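Side-chain contacts in pumilio domain-containing protein C56F2.08c (Schizosaccharomyces pombe, PDB 6NX5), which probably binds AU-rich 3'-untranslated regions of mRNA, the chain here being the RNA recognition motif domain that lies apart from its Pumilio repeats: residues His21-Ala26 with Arg62-Asn67; Trp34-Ser37 with Ala42-Ser45. All coordinates share one frame; numbering follows the deposited sequence. Where two conformers were deposited one is given.

Contact 1: residues His21-Ala26 with Arg62-Asn67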
ATOM      1  N   HIS A  21       1.528   1.731  14.891  1.00 17.88           N
ATOM      2  CA  HIS A  21       0.265   1.387  15.546  1.00 22.35           C
ATOM      3  C   HIS A  21      -0.088   2.403  16.618  1.00 24.83           C
ATOM      4  O   HIS A  21      -1.233   2.861  16.705  1.00 19.43           O
ATOM      5  CB  HIS A  21       0.324  -0.021  16.146  1.00 25.87           C
ATOM      6  CG  HIS A  21      -0.970  -0.465  16.753  1.00 32.51           C
ATOM      7  ND1 HIS A  21      -1.477   0.096  17.904  1.00 35.66           N
ATOM      8  CD2 HIS A  21      -1.874  -1.393  16.356  1.00 36.50           C
ATOM      9  CE1 HIS A  21      -2.619  -0.493  18.212  1.00 34.27           C
ATOM     10  NE2 HIS A  21      -2.883  -1.397  17.287  1.00 35.25           N
ATOM     11  N   ALA A  22       0.886   2.756  17.457  1.00 23.03           N
ATOM     12  CA  ALA A  22       0.646   3.756  18.488  1.00 25.43           C
ATOM     13  C   ALA A  22       0.091   5.045  17.895  1.00 24.61           C
ATOM     14  O   ALA A  22      -0.884   5.606  18.408  1.00 26.79           O
ATOM     15  CB  ALA A  22       1.942   4.027  19.255  1.00 22.51           C
ATOM     16  N   LEU A  23       0.675   5.507  16.790  1.00 23.39           N
ATOM     17  CA  LEU A  23       0.251   6.768  16.196  1.00 22.43           C
ATOM     18  C   LEU A  23      -1.136   6.659  15.574  1.00 21.56           C
ATOM     19  O   LEU A  23      -1.974   7.551  15.746  1.00 22.23           O
ATOM     20  CB  LEU A  23       1.270   7.211  15.150  1.00 26.31           C
ATOM     21  CG  LEU A  23       0.928   8.417  14.279  1.00 30.69           C
ATOM     22  CD1 LEU A  23       1.104   9.704  15.064  1.00 32.69           C
ATOM     23  CD2 LEU A  23       1.801   8.414  13.036  1.00 33.19           C
ATOM     24  N   PHE A  24      -1.407   5.575  14.854  1.00 17.91           N
ATOM     25  CA  PHE A  24      -2.670   5.522  14.129  1.00 15.94           C
ATOM     26  C   PHE A  24      -3.834   5.047  14.996  1.00 18.86           C
ATOM     27  O   PHE A  24      -4.994   5.274  14.633  1.00 16.16           O
ATOM     28  CB  PHE A  24      -2.506   4.650  12.878  1.00 14.95           C
ATOM     29  CG  PHE A  24      -1.862   5.381  11.737  1.00 13.56           C
ATOM     30  CD1 PHE A  24      -2.647   5.972  10.749  1.00 12.91           C
ATOM     31  CD2 PHE A  24      -0.485   5.515  11.662  1.00 16.36           C
ATOM     32  CE1 PHE A  24      -2.073   6.653   9.701  1.00 17.42           C
ATOM     33  CE2 PHE A  24       0.102   6.226  10.628  1.00 19.19           C
ATOM     34  CZ  PHE A  24      -0.698   6.790   9.640  1.00 17.33           C
ATOM     35  N   SER A  25      -3.564   4.439  16.153  1.00 21.15           N
ATOM     36  CA  SER A  25      -4.654   4.047  17.040  1.00 17.77           C
ATOM     37  C   SER A  25      -5.376   5.234  17.668  1.00 18.89           C
ATOM     38  O   SER A  25      -6.431   5.035  18.276  1.00 18.38           O
ATOM     39  CB  SER A  25      -4.139   3.124  18.145  1.00 32.07           C
ATOM     40  OG  SER A  25      -3.708   1.887  17.614  1.00 37.62           O
ATOM     41  N   ALA A  26      -4.854   6.455  17.534  1.00 17.04           N
ATOM     42  CA  ALA A  26      -5.591   7.614  18.018  1.00 21.38           C
ATOM     43  C   ALA A  26      -6.913   7.811  17.286  1.00 23.80           C
ATOM     44  O   ALA A  26      -7.811   8.462  17.825  1.00 20.68           O
ATOM     45  CB  ALA A  26      -4.747   8.879  17.885  1.00 24.05           C
ATOM     46  N   ARG A  62       1.677  16.454   8.051  1.00 24.33           N
ATOM     47  CA  ARG A  62       1.890  16.917   9.409  1.00 24.25           C
ATOM     48  C   ARG A  62       3.233  16.429   9.936  1.00 24.49           C
ATOM     49  O   ARG A  62       3.508  15.223   9.899  1.00 19.92           O
ATOM     50  CB  ARG A  62       0.762  16.416  10.322  1.00 29.13           C
ATOM     51  CG  ARG A  62       0.718  17.097  11.671  1.00 34.08           C
ATOM     52  CD  ARG A  62      -0.522  16.715  12.470  1.00 30.64           C
ATOM     53  NE  ARG A  62      -0.199  16.518  13.883  1.00 34.65           N
ATOM     54  CZ  ARG A  62      -1.023  15.974  14.774  1.00 36.45           C
ATOM     55  NH1 ARG A  62      -2.228  15.573  14.401  1.00 30.73           N
ATOM     56  NH2 ARG A  62      -0.642  15.830  16.038  1.00 40.53           N
ATOM     57  N   PRO A  63       4.093  17.312  10.430  1.00 26.12           N
ATOM     58  CA  PRO A  63       5.313  16.838  11.094  1.00 25.55           C
ATOM     59  C   PRO A  63       4.993  16.258  12.460  1.00 26.30           C
ATOM     60  O   PRO A  63       5.139  16.944  13.479  1.00 33.51           O
ATOM     61  CB  PRO A  63       6.182  18.102  11.201  1.00 23.74           C
ATOM     62  CG  PRO A  63       5.470  19.163  10.362  1.00 26.80           C
ATOM     63  CD  PRO A  63       4.026  18.778  10.361  1.00 29.96           C
ATOM     64  N   VAL A  64       4.547  14.997  12.501  1.00 29.34           N
ATOM     65  CA  VAL A  64       4.105  14.402  13.760  1.00 21.74           C
ATOM     66  C   VAL A  64       5.240  13.778  14.552  1.00 30.98           C
ATOM     67  O   VAL A  64       5.038  13.423  15.724  1.00 35.81           O
ATOM     68  CB  VAL A  64       3.008  13.347  13.511  1.00 32.21           C
ATOM     69  CG1 VAL A  64       1.907  13.941  12.678  1.00 36.41           C
ATOM     70  CG2 VAL A  64       3.580  12.134  12.823  1.00 25.99           C
ATOM     71  N   PHE A  65       6.424  13.642  13.962  1.00 27.27           N
ATOM     72  CA  PHE A  65       7.604  13.118  14.630  1.00 26.68           C
ATOM     73  C   PHE A  65       8.592  14.251  14.859  1.00 24.98           C
ATOM     74  O   PHE A  65       8.642  15.214  14.088  1.00 29.61           O
ATOM     75  CB  PHE A  65       8.276  12.015  13.805  1.00 27.97           C
ATOM     76  CG  PHE A  65       7.423  10.786  13.615  1.00 31.31           C
ATOM     77  CD1 PHE A  65       6.649  10.637  12.476  1.00 23.32           C
ATOM     78  CD2 PHE A  65       7.416   9.774  14.563  1.00 32.73           C
ATOM     79  CE1 PHE A  65       5.858   9.506  12.291  1.00 21.95           C
ATOM     80  CE2 PHE A  65       6.633   8.635  14.378  1.00 32.15           C
ATOM     81  CZ  PHE A  65       5.860   8.505  13.242  1.00 27.04           C
ATOM     82  N   GLU A  66       9.375  14.136  15.927  1.00 26.01           N
ATOM     83  CA  GLU A  66      10.334  15.186  16.238  1.00 27.40           C
ATOM     84  C   GLU A  66      11.472  15.198  15.228  1.00 27.86           C
ATOM     85  O   GLU A  66      11.937  14.146  14.781  1.00 30.08           O
ATOM     86  CB  GLU A  66      10.898  15.012  17.643  1.00 28.46           C
ATOM     87  CG  GLU A  66      11.715  16.227  18.069  1.00 29.93           C
ATOM     88  CD  GLU A  66      12.373  16.070  19.425  1.00 37.64           C
ATOM     89  OE1 GLU A  66      12.281  14.975  20.018  1.00 36.03           O
ATOM     90  OE2 GLU A  66      12.985  17.052  19.895  1.00 34.19           O
ATOM     91  N   ASN A  67      11.920  16.410  14.873  1.00 28.62           N
ATOM     92  CA  ASN A  67      13.085  16.630  14.013  1.00 29.30           C
ATOM     93  C   ASN A  67      12.942  15.955  12.659  1.00 28.25           C
ATOM     94  O   ASN A  67      13.924  15.506  12.059  1.00 28.60           O
ATOM     95  CB  ASN A  67      14.370  16.185  14.708  1.00 34.12           C
ATOM     96  CG  ASN A  67      14.865  17.219  15.667  1.00 32.82           C
ATOM     97  OD1 ASN A  67      14.810  18.412  15.372  1.00 32.35           O
ATOM     98  ND2 ASN A  67      15.313  16.784  16.840  1.00 33.21           N
TER
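L23, on helix 17-24, faces V64 in the loop between helix 49-59 and strand 72-75; their CA atoms, 8.9 Å apart, are the nearest pair of the two backbones, which share no hydrogen bond. Three apolar side chains bridge that distance. L23 does all the touching from the helix. Its CG stands anti to the backbone N (chi1 172°), which carries the isobutyl fork outward to the loop, and both methyls come to V64: CD1 of L23 and CG2 of V64 are 4.1 Å apart. CD2 of L23 lies equally near CG2 of V64 and also reaches CZ of F65 at 4.1 Å, so the one methyl is shared between a valine branch and the far end of a phenyl ring. The two aliphatic side chains meet at about a right angle, and CD2 comes to the ring at a slant. On V64 the contact is made by CG2 alone, the branch held between the backbone N and the carbonyl carbon. Just before it, P63 centres an inverse gamma turn in the loop. L23 and V64 both pack on L59 of helix 49-59, while F65 also touches P12, and R62 is bonded through NH1 to the carbonyl of A58. The contact thus joins the first helix of the RRM to the loop that follows its second helix, near the surface of the domain. With only 103 Å² buried and no polar bond across it, the two parts are held together here by modest van der Waals packing, without the directional restraint of a hydrogen bond.

Contact 2: residues Trp34-Ser37 with Ala42-Ser45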
ATOM      1  N   TRP A  34       1.467  -3.116   7.577  1.00 14.60           N
ATOM      2  CA  TRP A  34       2.564  -3.702   6.817  1.00 11.81           C
ATOM      3  C   TRP A  34       3.663  -2.662   6.642  1.00 13.49           C
ATOM      4  O   TRP A  34       3.384  -1.493   6.368  1.00 16.92           O
ATOM      5  CB  TRP A  34       2.120  -4.168   5.432  1.00 10.94           C
ATOM      6  CG  TRP A  34       1.065  -5.217   5.424  1.00 10.17           C
ATOM      7  CD1 TRP A  34       1.254  -6.549   5.252  1.00 15.34           C
ATOM      8  CD2 TRP A  34      -0.343  -5.019   5.556  1.00 10.22           C
ATOM      9  NE1 TRP A  34       0.047  -7.207   5.281  1.00 14.08           N
ATOM     10  CE2 TRP A  34      -0.951  -6.286   5.471  1.00 12.52           C
ATOM     11  CE3 TRP A  34      -1.151  -3.896   5.745  1.00 13.22           C
ATOM     12  CZ2 TRP A  34      -2.326  -6.462   5.559  1.00 14.14           C
ATOM     13  CZ3 TRP A  34      -2.529  -4.073   5.823  1.00 15.19           C
ATOM     14  CH2 TRP A  34      -3.098  -5.348   5.736  1.00 14.24           C
ATOM     15  N   MET A  35       4.916  -3.080   6.790  1.00 13.73           N
ATOM     16  CA  MET A  35       6.048  -2.188   6.589  1.00 15.33           C
ATOM     17  C   MET A  35       6.635  -2.416   5.203  1.00 17.03           C
ATOM     18  O   MET A  35       6.767  -3.558   4.760  1.00 18.88           O
ATOM     19  CB  MET A  35       7.125  -2.421   7.651  1.00 18.33           C
ATOM     20  CG  MET A  35       6.613  -2.243   9.070  1.00 18.15           C
ATOM     21  SD  MET A  35       5.989  -0.586   9.388  1.00 18.85           S
ATOM     22  CE  MET A  35       7.511   0.364   9.257  1.00 18.59           C
ATOM     23  N   LEU A  36       6.974  -1.326   4.518  1.00 15.92           N
ATOM     24  CA  LEU A  36       7.596  -1.386   3.197  1.00 16.62           C
ATOM     25  C   LEU A  36       9.098  -1.184   3.291  1.00 21.87           C
ATOM     26  O   LEU A  36       9.699  -0.529   2.439  1.00 26.33           O
ATOM     27  CB  LEU A  36       6.974  -0.360   2.260  1.00 14.88           C
ATOM     28  CG  LEU A  36       5.514  -0.631   1.889  1.00 14.23           C
ATOM     29  CD1 LEU A  36       4.887   0.547   1.154  1.00 17.98           C
ATOM     30  CD2 LEU A  36       5.392  -1.890   1.050  1.00 18.16           C
ATOM     31  N   SER A  37       9.708  -1.739   4.335  1.00 18.69           N
ATOM     32  CA  SER A  37      11.152  -1.690   4.484  1.00 25.62           C
ATOM     33  C   SER A  37      11.820  -2.344   3.275  1.00 27.93           C
ATOM     34  O   SER A  37      11.304  -3.318   2.719  1.00 27.79           O
ATOM     35  CB  SER A  37      11.570  -2.396   5.772  1.00 36.85           C
ATOM     36  OG  SER A  37      10.665  -2.116   6.825  1.00 41.06           O
ATOM     37  N   ALA A  42       4.804   2.658   4.909  1.00 13.92           N
ATOM     38  CA  ALA A  42       4.012   1.601   5.521  1.00 13.31           C
ATOM     39  C   ALA A  42       2.585   1.668   4.989  1.00 13.15           C
ATOM     40  O   ALA A  42       2.181   2.631   4.332  1.00 12.06           O
ATOM     41  CB  ALA A  42       4.019   1.705   7.054  1.00 13.90           C
ATOM     42  N   ILE A  43       1.837   0.599   5.259  1.00 11.62           N
ATOM     43  CA  ILE A  43       0.422   0.501   4.920  1.00 10.66           C
ATOM     44  C   ILE A  43      -0.336   0.224   6.202  1.00 10.70           C
ATOM     45  O   ILE A  43       0.055  -0.654   6.984  1.00 11.45           O
ATOM     46  CB  ILE A  43       0.138  -0.607   3.890  1.00  9.89           C
ATOM     47  CG1 ILE A  43       0.838  -0.277   2.579  1.00  9.95           C
ATOM     48  CG2 ILE A  43      -1.376  -0.733   3.679  1.00  9.98           C
ATOM     49  CD1 ILE A  43       0.909  -1.454   1.638  1.00 14.62           C
ATOM     50  N   VAL A  44      -1.411   0.984   6.426  1.00 10.34           N
ATOM     51  CA  VAL A  44      -2.210   0.891   7.639  1.00 10.81           C
ATOM     52  C   VAL A  44      -3.649   0.664   7.220  1.00 11.34           C
ATOM     53  O   VAL A  44      -4.159   1.378   6.347  1.00 12.59           O
ATOM     54  CB  VAL A  44      -2.120   2.167   8.492  1.00 14.42           C
ATOM     55  CG1 VAL A  44      -2.985   2.026   9.735  1.00 16.24           C
ATOM     56  CG2 VAL A  44      -0.680   2.498   8.847  1.00 14.79           C
ATOM     57  N   SER A  45      -4.307  -0.320   7.825  1.00 10.95           N
ATOM     58  CA  SER A  45      -5.691  -0.624   7.496  0.52 10.44           C
ATOM     59  C   SER A  45      -6.613  -0.355   8.675  1.00 11.70           C
ATOM     60  O   SER A  45      -6.266  -0.619   9.832  1.00 14.27           O
ATOM     61  CB  SER A  45      -5.857  -2.080   7.040  0.52 11.49           C
ATOM     62  OG  SER A  45      -5.689  -2.977   8.118  0.52 15.61           O
TER
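W34 pairs with I43 as an antiparallel hydrogen-bonded pair, tying strand 30-35 to strand 42-46 in the hairpin of the second and third strands of the RRM sheet. N of W34 gives a bond of 2.9 Å to O of I43, and N of I43 returns one of 2.8 Å to O of W34; both are nearly straight (165° and 168°) and lie in the carbonyl planes. The W34 indole, its CG anti to the carbonyl carbon (chi1 -61°), turns the CE3-CZ3 edge of its six-membered ring to the side chains of I43 and S45. CE3 of W34 sits 3.8 Å from CG2 of I43, the carbonyl O of I43 lies at the ring edge, and CZ3 of W34 comes within 4.1 Å of OG of S45. With an alanine at W34 that edge would be gone, which would probably open a gap beside CG2 of I43 and leave S45 without its aromatic neighbour. M35, next along, forms a non-hydrogen-bonded pair with A42 and points to the other face, toward helix 17-24. Its chain bends at chi2 and chi3, bringing SD of M35 to 3.8 Å from CB of A42, and both residues also pack on I20. Beyond the strand, L36 returns to the W34 side, where its CD1 lies 4.4 Å from CG1 of I43. W34 and M35 also pair with a strand of the second subunit, continuing the sheet. Apolar cover thus flanks the two backbone bonds: M35 and A42 line the helix-covered core, whereas W34, L36 and I43, on the face RRMs usually turn to RNA, pack here on the second subunit.

Contacts 1 and 2 lie 14 Å apart, centre to centre, within one RNA recognition motif. Along the chain residues 21-26 come first, then both segments of contact 2, and finally residues 62-67, so the hairpin is enclosed between the two halves of contact 1. Helix 17-24 is followed, after a short loop, by strand 30-35, and the sheet of contact 2 carries the helices on one face. The two contacts meet where CG of F24 packs 4.1 Å from CG1 of V44. Contact 1 thus joins peripheral parts on the helical side, whereas contact 2 builds the sheet itself, whose helix-free face, where RRMs commonly bind RNA, bears W34 and I43 and helps form the two-chain assembly.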